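Local coordinates for protein citrate synthase (Pyrobaculum aerophilum, PDB 2IBP) that probably catalyses the condensation of oxaloacetate with acetyl-CoA and water to citrate and CoA, in the tricarboxylic acid cycle, working as a homodimer, at residues 88-93 with 150-155; 162-167 with 172-177; 325-330 with 346-351. One frame throughout, in Å; residues are numbered along the deposited sequence.

Contact 1: residues 88-93 with 150-155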
loop_
_atom_site.group_PDB
_atom_site.type_symbol
_atom_site.label_atom_id
_atom_site.label_comp_id
_atom_site.label_asym_id
_atom_site.label_seq_id
_atom_site.Cartn_x
_atom_site.Cartn_y
_atom_site.Cartn_z
ATOM N N LYS A 88 21.472 -11.477 -12.151
ATOM C CA LYS A 88 22.259 -12.370 -11.307
ATOM C C LYS A 88 23.011 -11.602 -10.225
ATOM O O LYS A 88 23.096 -12.054 -9.081
ATOM C CB LYS A 88 23.203 -13.209 -12.158
ATOM C CG LYS A 88 22.506 -14.322 -12.866
ATOM C CD LYS A 88 23.404 -15.034 -13.846
ATOM C CE LYS A 88 22.705 -16.238 -14.411
ATOM N NZ LYS A 88 23.584 -16.988 -15.336
ATOM N N LYS A 89 23.601 -10.466 -10.601
ATOM C CA LYS A 89 24.329 -9.618 -9.669
ATOM C C LYS A 89 23.377 -9.057 -8.600
ATOM O O LYS A 89 23.757 -8.895 -7.443
ATOM C CB LYS A 89 24.971 -8.447 -10.413
ATOM C CG LYS A 89 25.827 -7.547 -9.541
ATOM C CD LYS A 89 26.441 -6.396 -10.345
ATOM C CE LYS A 89 25.369 -5.443 -10.877
ATOM N NZ LYS A 89 25.955 -4.255 -11.565
ATOM N N TYR A 90 22.145 -8.778 -8.999
ATOM C CA TYR A 90 21.184 -8.194 -8.074
ATOM C C TYR A 90 20.520 -9.167 -7.123
ATOM O O TYR A 90 19.886 -8.737 -6.163
ATOM C CB TYR A 90 20.062 -7.491 -8.830
ATOM C CG TYR A 90 20.497 -6.381 -9.736
ATOM C CD1 TYR A 90 21.537 -5.540 -9.384
ATOM C CD2 TYR A 90 19.747 -6.067 -10.849
ATOM C CE1 TYR A 90 21.907 -4.499 -10.222
ATOM C CE2 TYR A 90 20.076 -5.019 -11.662
ATOM C CZ TYR A 90 21.148 -4.236 -11.344
ATOM O OH TYR A 90 21.476 -3.206 -12.186
ATOM N N ARG A 91 20.641 -10.465 -7.367
ATOM C CA ARG A 91 19.936 -11.441 -6.532
ATOM C C ARG A 91 20.232 -11.344 -5.051
ATOM O O ARG A 91 19.342 -11.560 -4.225
ATOM C CB ARG A 91 20.246 -12.867 -6.978
ATOM C CG ARG A 91 19.726 -13.201 -8.322
ATOM C CD ARG A 91 20.182 -14.585 -8.694
ATOM N NE ARG A 91 19.698 -14.969 -10.007
ATOM C CZ ARG A 91 20.084 -16.067 -10.651
ATOM N NH1 ARG A 91 21.030 -16.840 -10.140
ATOM N NH2 ARG A 91 19.569 -16.353 -11.826
ATOM N N GLU A 92 21.480 -11.100 -4.686
ATOM C CA GLU A 92 21.859 -11.096 -3.279
ATOM C C GLU A 92 21.276 -9.887 -2.568
ATOM O O GLU A 92 21.105 -8.827 -3.177
ATOM C CB GLU A 92 23.374 -11.121 -3.116
ATOM C CG GLU A 92 23.865 -11.242 -1.684
ATOM C CD GLU A 92 23.352 -12.470 -0.945
ATOM O OE1 GLU A 92 24.106 -13.460 -0.844
ATOM O OE2 GLU A 92 22.184 -12.472 -0.505
ATOM N N LEU A 93 20.922 -10.082 -1.304
ATOM C CA LEU A 93 20.326 -9.035 -0.515
ATOM C C LEU A 93 21.378 -8.351 0.339
ATOM O O LEU A 93 22.422 -8.924 0.670
ATOM C CB LEU A 93 19.234 -9.624 0.387
ATOM C CG LEU A 93 18.148 -10.399 -0.342
ATOM C CD1 LEU A 93 17.207 -11.091 0.676
ATOM C CD2 LEU A 93 17.391 -9.493 -1.313
ATOM N N ILE A 150 16.253 -0.150 -10.627
ATOM C CA ILE A 150 15.553 -0.531 -9.395
ATOM C C ILE A 150 14.501 -1.591 -9.660
ATOM O O ILE A 150 14.348 -2.547 -8.877
ATOM C CB ILE A 150 14.946 0.702 -8.695
ATOM C CG1 ILE A 150 16.082 1.639 -8.261
ATOM C CG2 ILE A 150 14.075 0.278 -7.498
ATOM C CD1 ILE A 150 15.667 3.087 -7.997
ATOM N N ALA A 151 13.755 -1.411 -10.741
ATOM C CA ALA A 151 12.741 -2.385 -11.157
ATOM C C ALA A 151 13.393 -3.760 -11.366
ATOM O O ALA A 151 12.898 -4.778 -10.863
ATOM C CB ALA A 151 12.014 -1.922 -12.410
ATOM N N GLU A 152 14.535 -3.795 -12.051
ATOM C CA GLU A 152 15.262 -5.055 -12.241
ATOM C C GLU A 152 15.684 -5.681 -10.905
ATOM O O GLU A 152 15.548 -6.879 -10.696
ATOM C CB GLU A 152 16.504 -4.830 -13.115
ATOM C CG GLU A 152 16.178 -4.495 -14.526
ATOM C CD GLU A 152 17.404 -4.370 -15.409
ATOM O OE1 GLU A 152 18.546 -4.531 -14.909
ATOM O OE2 GLU A 152 17.207 -4.162 -16.620
ATOM N N LYS A 153 16.136 -4.853 -9.976
ATOM C CA LYS A 153 16.569 -5.340 -8.683
ATOM C C LYS A 153 15.417 -5.985 -7.949
ATOM O O LYS A 153 15.582 -7.018 -7.314
ATOM C CB LYS A 153 17.145 -4.229 -7.835
ATOM C CG LYS A 153 18.496 -3.763 -8.290
ATOM C CD LYS A 153 18.911 -2.584 -7.478
ATOM C CE LYS A 153 20.222 -2.022 -7.906
ATOM N NZ LYS A 153 20.470 -0.786 -7.105
ATOM N N LEU A 154 14.254 -5.343 -7.985
ATOM C CA LEU A 154 13.076 -5.908 -7.307
ATOM C C LEU A 154 12.678 -7.287 -7.877
ATOM O O LEU A 154 12.350 -8.218 -7.139
ATOM C CB LEU A 154 11.918 -4.913 -7.416
ATOM C CG LEU A 154 12.026 -3.791 -6.380
ATOM C CD1 LEU A 154 11.319 -2.516 -6.793
ATOM C CD2 LEU A 154 11.548 -4.251 -4.997
ATOM N N VAL A 155 12.733 -7.414 -9.189
ATOM C CA VAL A 155 12.401 -8.677 -9.836
ATOM C C VAL A 155 13.464 -9.729 -9.452
ATOM O O VAL A 155 13.150 -10.879 -9.145
ATOM C CB VAL A 155 12.341 -8.481 -11.351
ATOM C CG1 VAL A 155 12.170 -9.834 -12.070
ATOM C CG2 VAL A 155 11.217 -7.516 -11.702
HETATM O O HOH W 1 19.912 -2.459 -14.307
#
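Tyr90 lays its ring against helix residues Lys153 and Glu152, and three kinds of interaction can be told apart. The first is a CH-pi contact. Lys153 CG stands 3.6 Å from the centroid of the Tyr90 ring and 11° off the ring normal, squarely over one face. The lysine chain is extended beyond CG, which carries its aliphatic part across that face, and Lys153 CE comes to 3.8 Å from Tyr90 CE1. The ammonium group passes beyond the ring to salt bridges with Asp126 and Asp124, and these probably help to keep the chain stretched over the aromatic face.

The second is an edge contact: Glu152 OE1 lies near the plane of the Tyr90 ring, 3.6 Å from Tyr90 CE2, with carboxylate and ring turned 49° apart. Glu152 CB, at 3.9 Å from Tyr90 CE2, adds apolar packing.

The third is solvent-mediated, as no direct hydrogen bond crosses between the segments. One water sits 2.7 Å from Tyr90 OH and donates to Glu152 OE1 at 2.6 Å, bridging the phenol and the carboxylate. The buried carboxylate is further held by a salt bridge from OE1 to Arg86 and a hydrogen bond from OE2 to Tyr71, neighbours that would probably favour its charged form.

The backbones come close here, with the CA atoms of Tyr90 and Lys153 5.5 Å apart. The contact thus packs the C-terminal end of helix 77-90 onto the middle of the long helix 141-169, whose other sides in this segment meet helices 233-244 and 363-382.

Contact 2: residues 162-167 with 172-177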
loop_
_atom_site.group_PDB
_atom_site.type_symbol
_atom_site.label_atom_id
_atom_site.label_comp_id
_atom_site.label_asym_id
_atom_site.label_seq_id
_atom_site.Cartn_x
_atom_site.Cartn_y
_atom_site.Cartn_z
ATOM N N VAL A 162 12.161 -14.636 -0.418
ATOM C CA VAL A 162 11.306 -15.783 -0.141
ATOM C C VAL A 162 12.104 -16.973 0.375
ATOM O O VAL A 162 11.771 -17.570 1.405
ATOM C CB VAL A 162 10.482 -16.149 -1.382
ATOM C CG1 VAL A 162 9.679 -17.442 -1.154
ATOM C CG2 VAL A 162 9.575 -14.976 -1.792
ATOM N N ALA A 163 13.140 -17.354 -0.372
ATOM C CA ALA A 163 13.960 -18.505 -0.018
ATOM C C ALA A 163 14.674 -18.333 1.321
ATOM O O ALA A 163 14.709 -19.265 2.134
ATOM C CB ALA A 163 14.973 -18.799 -1.122
ATOM N N TYR A 164 15.215 -17.135 1.589
ATOM C CA TYR A 164 15.917 -16.904 2.846
ATOM C C TYR A 164 14.953 -17.035 4.015
ATOM O O TYR A 164 15.265 -17.649 5.019
ATOM C CB TYR A 164 16.541 -15.521 2.874
ATOM C CG TYR A 164 17.854 -15.384 2.136
ATOM C CD1 TYR A 164 18.267 -16.334 1.218
ATOM C CD2 TYR A 164 18.626 -14.231 2.271
ATOM C CE1 TYR A 164 19.478 -16.205 0.539
ATOM C CE2 TYR A 164 19.816 -14.077 1.566
ATOM C CZ TYR A 164 20.226 -15.068 0.690
ATOM O OH TYR A 164 21.392 -14.923 -0.049
ATOM N N HIS A 165 13.742 -16.528 3.829
ATOM C CA HIS A 165 12.760 -16.664 4.879
ATOM C C HIS A 165 12.440 -18.135 5.099
ATOM O O HIS A 165 12.370 -18.603 6.245
ATOM C CB HIS A 165 11.495 -15.912 4.561
ATOM C CG HIS A 165 10.540 -15.900 5.701
ATOM N ND1 HIS A 165 9.594 -16.882 5.873
ATOM C CD2 HIS A 165 10.487 -15.121 6.808
ATOM C CE1 HIS A 165 8.940 -16.664 7.001
ATOM N NE2 HIS A 165 9.466 -15.605 7.590
ATOM N N TYR A 166 12.242 -18.870 4.008
ATOM C CA TYR A 166 11.955 -20.301 4.123
ATOM C C TYR A 166 13.036 -20.991 4.943
ATOM O O TYR A 166 12.739 -21.707 5.890
ATOM C CB TYR A 166 11.793 -20.957 2.768
ATOM C CG TYR A 166 11.704 -22.455 2.867
ATOM C CD1 TYR A 166 10.571 -23.058 3.382
ATOM C CD2 TYR A 166 12.784 -23.260 2.522
ATOM C CE1 TYR A 166 10.505 -24.428 3.534
ATOM C CE2 TYR A 166 12.709 -24.631 2.624
ATOM C CZ TYR A 166 11.584 -25.207 3.159
ATOM O OH TYR A 166 11.528 -26.588 3.280
ATOM N N ARG A 167 14.288 -20.782 4.564
ATOM C CA ARG A 167 15.415 -21.394 5.260
ATOM C C ARG A 167 15.430 -21.013 6.732
ATOM O O ARG A 167 15.545 -21.876 7.593
ATOM C CB ARG A 167 16.724 -20.969 4.604
ATOM C CG ARG A 167 16.842 -21.359 3.147
ATOM C CD ARG A 167 16.943 -22.848 2.935
ATOM N NE ARG A 167 18.163 -23.417 3.517
ATOM C CZ ARG A 167 18.509 -24.690 3.351
ATOM N NH1 ARG A 167 17.751 -25.493 2.617
ATOM N NH2 ARG A 167 19.611 -25.144 3.905
ATOM N N LEU A 172 17.321 -23.320 9.285
ATOM C CA LEU A 172 18.430 -23.699 8.403
ATOM C C LEU A 172 19.230 -22.462 8.019
ATOM O O LEU A 172 18.767 -21.332 8.188
ATOM C CB LEU A 172 17.893 -24.354 7.131
ATOM C CG LEU A 172 16.952 -25.538 7.335
ATOM C CD1 LEU A 172 16.371 -25.994 6.011
ATOM C CD2 LEU A 172 17.656 -26.670 8.079
ATOM N N GLU A 173 20.473 -22.678 7.592
ATOM C CA GLU A 173 21.317 -21.579 7.135
ATOM C C GLU A 173 20.846 -21.208 5.743
ATOM O O GLU A 173 20.339 -22.064 5.008
ATOM C CB GLU A 173 22.792 -21.992 7.088
ATOM C CG GLU A 173 23.377 -22.313 8.458
ATOM C CD GLU A 173 23.366 -21.109 9.380
ATOM O OE1 GLU A 173 23.578 -19.982 8.886
ATOM O OE2 GLU A 173 23.155 -21.288 10.600
ATOM N N VAL A 174 20.985 -19.941 5.380
ATOM C CA VAL A 174 20.547 -19.534 4.065
ATOM C C VAL A 174 21.444 -20.191 3.028
ATOM O O VAL A 174 22.576 -20.611 3.317
ATOM C CB VAL A 174 20.540 -18.000 3.827
ATOM C CG1 VAL A 174 19.613 -17.297 4.832
ATOM C CG2 VAL A 174 21.942 -17.432 3.878
ATOM N N VAL A 175 20.868 -20.356 1.853
ATOM C CA VAL A 175 21.586 -20.818 0.673
ATOM C C VAL A 175 21.620 -19.620 -0.247
ATOM O O VAL A 175 20.606 -19.187 -0.810
ATOM C CB VAL A 175 20.946 -22.039 0.025
ATOM C CG1 VAL A 175 21.666 -22.402 -1.266
ATOM C CG2 VAL A 175 20.972 -23.232 0.997
ATOM N N ARG A 176 22.814 -19.083 -0.421
ATOM C CA ARG A 176 22.945 -17.887 -1.221
ATOM C C ARG A 176 22.816 -18.176 -2.706
ATOM O O ARG A 176 22.963 -19.323 -3.138
ATOM C CB ARG A 176 24.217 -17.125 -0.860
ATOM C CG ARG A 176 24.179 -16.652 0.588
ATOM C CD ARG A 176 25.351 -15.787 0.985
ATOM N NE ARG A 176 25.262 -15.438 2.401
ATOM C CZ ARG A 176 24.564 -14.415 2.889
ATOM N NH1 ARG A 176 23.894 -13.606 2.077
ATOM N NH2 ARG A 176 24.543 -14.191 4.197
ATOM N N PRO A 177 22.466 -17.144 -3.487
ATOM C CA PRO A 177 22.222 -17.358 -4.904
ATOM C C PRO A 177 23.410 -17.876 -5.683
ATOM O O PRO A 177 24.537 -17.406 -5.487
ATOM C CB PRO A 177 21.845 -15.971 -5.428
ATOM C CG PRO A 177 21.509 -15.159 -4.232
ATOM C CD PRO A 177 22.266 -15.730 -3.091
#
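Arg167 folds back over the loop segment 172-177, and its atoms can be followed outward in order. Arg167 CB lies 3.8 Å from Glu173 O, with Val174 CA a little farther off. CG and CD pass round the same oxygen. Bends at chi2 (-68°) and chi3 (-64°) curl the chain so that Arg167 NE donates to Glu173 O at 3.0 Å, with an N-H...O angle of 163° and the acceptor in the guanidinium plane; NH2 adds a weak bond to it. The flat group is sandwiched: Leu172 CD1 is 3.7 Å from Arg167 CZ over one face, and Val175 CG2 is equally near over the opposite one. NH1 reaches on to Met191 O of helix 183-192. An alanine here is likely to leave Glu173 O without its side-chain donor and open a gap between Leu172 and Val175.

One turn earlier, Tyr164 offers a ring face to Val174, whose CB lies 4.0 Å from the ring centroid in a CH-pi contact.

Leu172 N donates to Arg167 O at 2.8 Å, closing a turn at the end of helix 141-169. The following loop runs back along the helix's last turns, in plain surface packing away from the active site of the citrate synthase fold.

Contact 3: residues 325-330 with 346-351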
loop_
_atom_site.group_PDB
_atom_site.type_symbol
_atom_site.label_atom_id
_atom_site.label_comp_id
_atom_site.label_asym_id
_atom_site.label_seq_id
_atom_site.Cartn_x
_atom_site.Cartn_y
_atom_site.Cartn_z
ATOM N N ALA A 325 -10.349 -35.526 -12.631
ATOM C CA ALA A 325 -11.699 -36.086 -12.588
ATOM C C ALA A 325 -12.737 -34.980 -12.465
ATOM O O ALA A 325 -13.750 -34.976 -13.159
ATOM C CB ALA A 325 -11.814 -37.067 -11.435
ATOM N N ILE A 326 -12.458 -34.032 -11.581
ATOM C CA ILE A 326 -13.337 -32.907 -11.375
ATOM C C ILE A 326 -13.397 -32.054 -12.626
ATOM O O ILE A 326 -14.473 -31.656 -13.073
ATOM C CB ILE A 326 -12.871 -32.086 -10.181
ATOM C CG1 ILE A 326 -13.082 -32.897 -8.893
ATOM C CG2 ILE A 326 -13.619 -30.738 -10.104
ATOM C CD1 ILE A 326 -12.510 -32.258 -7.666
ATOM N N GLU A 327 -12.234 -31.784 -13.210
ATOM C CA GLU A 327 -12.187 -30.991 -14.427
ATOM C C GLU A 327 -13.051 -31.597 -15.530
ATOM O O GLU A 327 -13.829 -30.898 -16.167
ATOM C CB GLU A 327 -10.747 -30.859 -14.937
ATOM C CG GLU A 327 -10.641 -29.915 -16.108
ATOM C CD GLU A 327 -9.689 -30.398 -17.172
ATOM O OE1 GLU A 327 -9.622 -31.623 -17.407
ATOM O OE2 GLU A 327 -9.098 -29.545 -17.858
ATOM N N GLN A 328 -12.913 -32.903 -15.755
ATOM C CA GLN A 328 -13.683 -33.582 -16.792
ATOM C C GLN A 328 -15.188 -33.439 -16.579
ATOM O O GLN A 328 -15.932 -33.120 -17.516
ATOM C CB GLN A 328 -13.265 -35.043 -16.864
ATOM C CG GLN A 328 -11.829 -35.201 -17.367
ATOM C CD GLN A 328 -11.249 -36.585 -17.130
ATOM O OE1 GLN A 328 -10.042 -36.790 -17.274
ATOM N NE2 GLN A 328 -12.095 -37.529 -16.727
ATOM N N GLU A 329 -15.613 -33.536 -15.327
ATOM C CA GLU A 329 -17.024 -33.397 -14.998
ATOM C C GLU A 329 -17.498 -31.972 -15.236
ATOM O O GLU A 329 -18.559 -31.751 -15.834
ATOM C CB GLU A 329 -17.295 -33.846 -13.562
ATOM C CG GLU A 329 -17.065 -35.340 -13.357
ATOM C CD GLU A 329 -17.975 -36.212 -14.228
ATOM O OE1 GLU A 329 -19.099 -35.776 -14.566
ATOM O OE2 GLU A 329 -17.581 -37.357 -14.536
ATOM N N VAL A 330 -16.681 -31.004 -14.833
ATOM C CA VAL A 330 -17.016 -29.598 -15.047
ATOM C C VAL A 330 -17.179 -29.293 -16.543
ATOM O O VAL A 330 -18.131 -28.619 -16.948
ATOM C CB VAL A 330 -15.950 -28.658 -14.450
ATOM C CG1 VAL A 330 -16.067 -27.252 -15.061
ATOM C CG2 VAL A 330 -16.036 -28.641 -12.939
ATOM N N ASP A 346 -5.785 -21.380 -10.734
ATOM C CA ASP A 346 -5.759 -21.814 -9.333
ATOM C C ASP A 346 -6.230 -23.267 -9.159
ATOM O O ASP A 346 -5.948 -23.910 -8.153
ATOM C CB ASP A 346 -6.621 -20.892 -8.475
ATOM C CG ASP A 346 -6.130 -19.460 -8.481
ATOM O OD1 ASP A 346 -4.908 -19.244 -8.666
ATOM O OD2 ASP A 346 -6.974 -18.553 -8.299
ATOM N N PHE A 347 -7.003 -23.750 -10.124
ATOM C CA PHE A 347 -7.508 -25.115 -10.084
ATOM C C PHE A 347 -6.365 -26.120 -10.108
ATOM O O PHE A 347 -6.482 -27.218 -9.533
ATOM C CB PHE A 347 -8.427 -25.328 -11.285
ATOM C CG PHE A 347 -9.147 -26.642 -11.292
ATOM C CD1 PHE A 347 -10.425 -26.746 -10.778
ATOM C CD2 PHE A 347 -8.583 -27.754 -11.884
ATOM C CE1 PHE A 347 -11.096 -27.938 -10.823
ATOM C CE2 PHE A 347 -9.252 -28.942 -11.916
ATOM C CZ PHE A 347 -10.514 -29.028 -11.392
ATOM N N TRP A 348 -5.251 -25.732 -10.725
ATOM C CA TRP A 348 -4.138 -26.626 -10.950
ATOM C C TRP A 348 -2.829 -26.260 -10.284
ATOM O O TRP A 348 -2.053 -27.139 -9.954
ATOM C CB TRP A 348 -3.796 -26.660 -12.452
ATOM C CG TRP A 348 -4.839 -27.221 -13.320
ATOM C CD1 TRP A 348 -5.697 -26.539 -14.114
ATOM C CD2 TRP A 348 -5.193 -28.605 -13.434
ATOM N NE1 TRP A 348 -6.539 -27.411 -14.759
ATOM C CE2 TRP A 348 -6.259 -28.687 -14.350
ATOM C CE3 TRP A 348 -4.686 -29.783 -12.880
ATOM C CZ2 TRP A 348 -6.840 -29.900 -14.714
ATOM C CZ3 TRP A 348 -5.272 -30.980 -13.230
ATOM C CH2 TRP A 348 -6.338 -31.024 -14.142
ATOM N N SER A 349 -2.563 -24.956 -10.139
ATOM C CA SER A 349 -1.217 -24.493 -9.798
ATOM C C SER A 349 -0.602 -24.855 -8.457
ATOM O O SER A 349 0.616 -24.819 -8.332
ATOM C CB SER A 349 -1.111 -22.990 -10.000
ATOM O OG SER A 349 -1.803 -22.317 -8.986
ATOM N N GLY A 350 -1.411 -25.258 -7.478
ATOM C CA GLY A 350 -0.879 -25.657 -6.183
ATOM C C GLY A 350 -0.371 -27.081 -6.137
ATOM O O GLY A 350 0.400 -27.447 -5.250
ATOM N N ILE A 351 -0.737 -27.873 -7.138
ATOM C CA ILE A 351 -0.393 -29.295 -7.141
ATOM C C ILE A 351 1.108 -29.550 -7.231
ATOM O O ILE A 351 1.700 -30.215 -6.374
ATOM C CB ILE A 351 -1.142 -30.030 -8.248
ATOM C CG1 ILE A 351 -2.662 -29.961 -7.984
ATOM C CG2 ILE A 351 -0.633 -31.475 -8.354
ATOM C CD1 ILE A 351 -3.518 -30.517 -9.103
#
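Helical residues Ile326 and Glu327 meet Phe347 and Trp348 across widely spaced backbones, the nearest CA atoms, those of Glu327 and Phe347, lying 8.7 Å apart. No hydrogen bond crosses between the segments, and the gap is filled by side chains.

Phe347 makes the larger share of the contact on its side. Its CG is anti to the backbone N (chi1 -173°), which directs the ring at the helix, and CZ leads. Ile326 CG2 meets the ring at its edge, near the ring plane, 3.8 Å from Phe347 CZ. Phe347 CZ also lies 3.7 Å from Glu327 N, so the ring touches the helix backbone as well, obliquely. On its other flank, Phe347 CE2 is 3.9 Å from Glu327 CB.

Glu327 then continues past the phenylalanine to Trp348. Glu327 CD lies 3.8 Å from Trp348 CZ2, at the indole edge, and the carboxylate stands perpendicular to the ring system (planes 90° apart). The polar groups find their partners outside the two segments: Tyr295 OH bonds both Glu327 OE2 and Trp348 NE1, and Lys303 forms a salt bridge with OE2. These buried contacts would probably stabilise the carboxylate as an anion. Phe347 and Trp348 also pack on one another, Phe347 CD2 lying over an indole face.

Asp346, a predicted active-site residue, immediately precedes this aromatic pair, and the Glu327 side chain is about 7 Å from that of Glu304, a magnesium ligand known for this protein, though no ion is bound to it in this chain. The pair thus joins the approach to helix 349-356 to helix 319-332, while Ile326 also packs on helix 252-263 and Val330 on helix 269-276.

The contacts follow one another along the chain, each closing before the next opens, and all are parts of the citrate synthase fold. Contacts 1 and 2 share helix 141-169 and have centres about 16 Å apart. They touch through Glu92, whose OE1 forms a salt bridge with Arg176 NH1 at 2.9 Å and whose OE2 probably hydrogen-bonds Tyr164 OH at 2.6 Å, tying the chain beyond helix 77-90 to helix 141-169 and to the loop that follows it. Contact 3 lies about 35 Å from contact 1 and 31 Å from contact 2, between centres, touching neither. It alone includes a predicted active-site residue, whereas the other two form a separate region of structural packing.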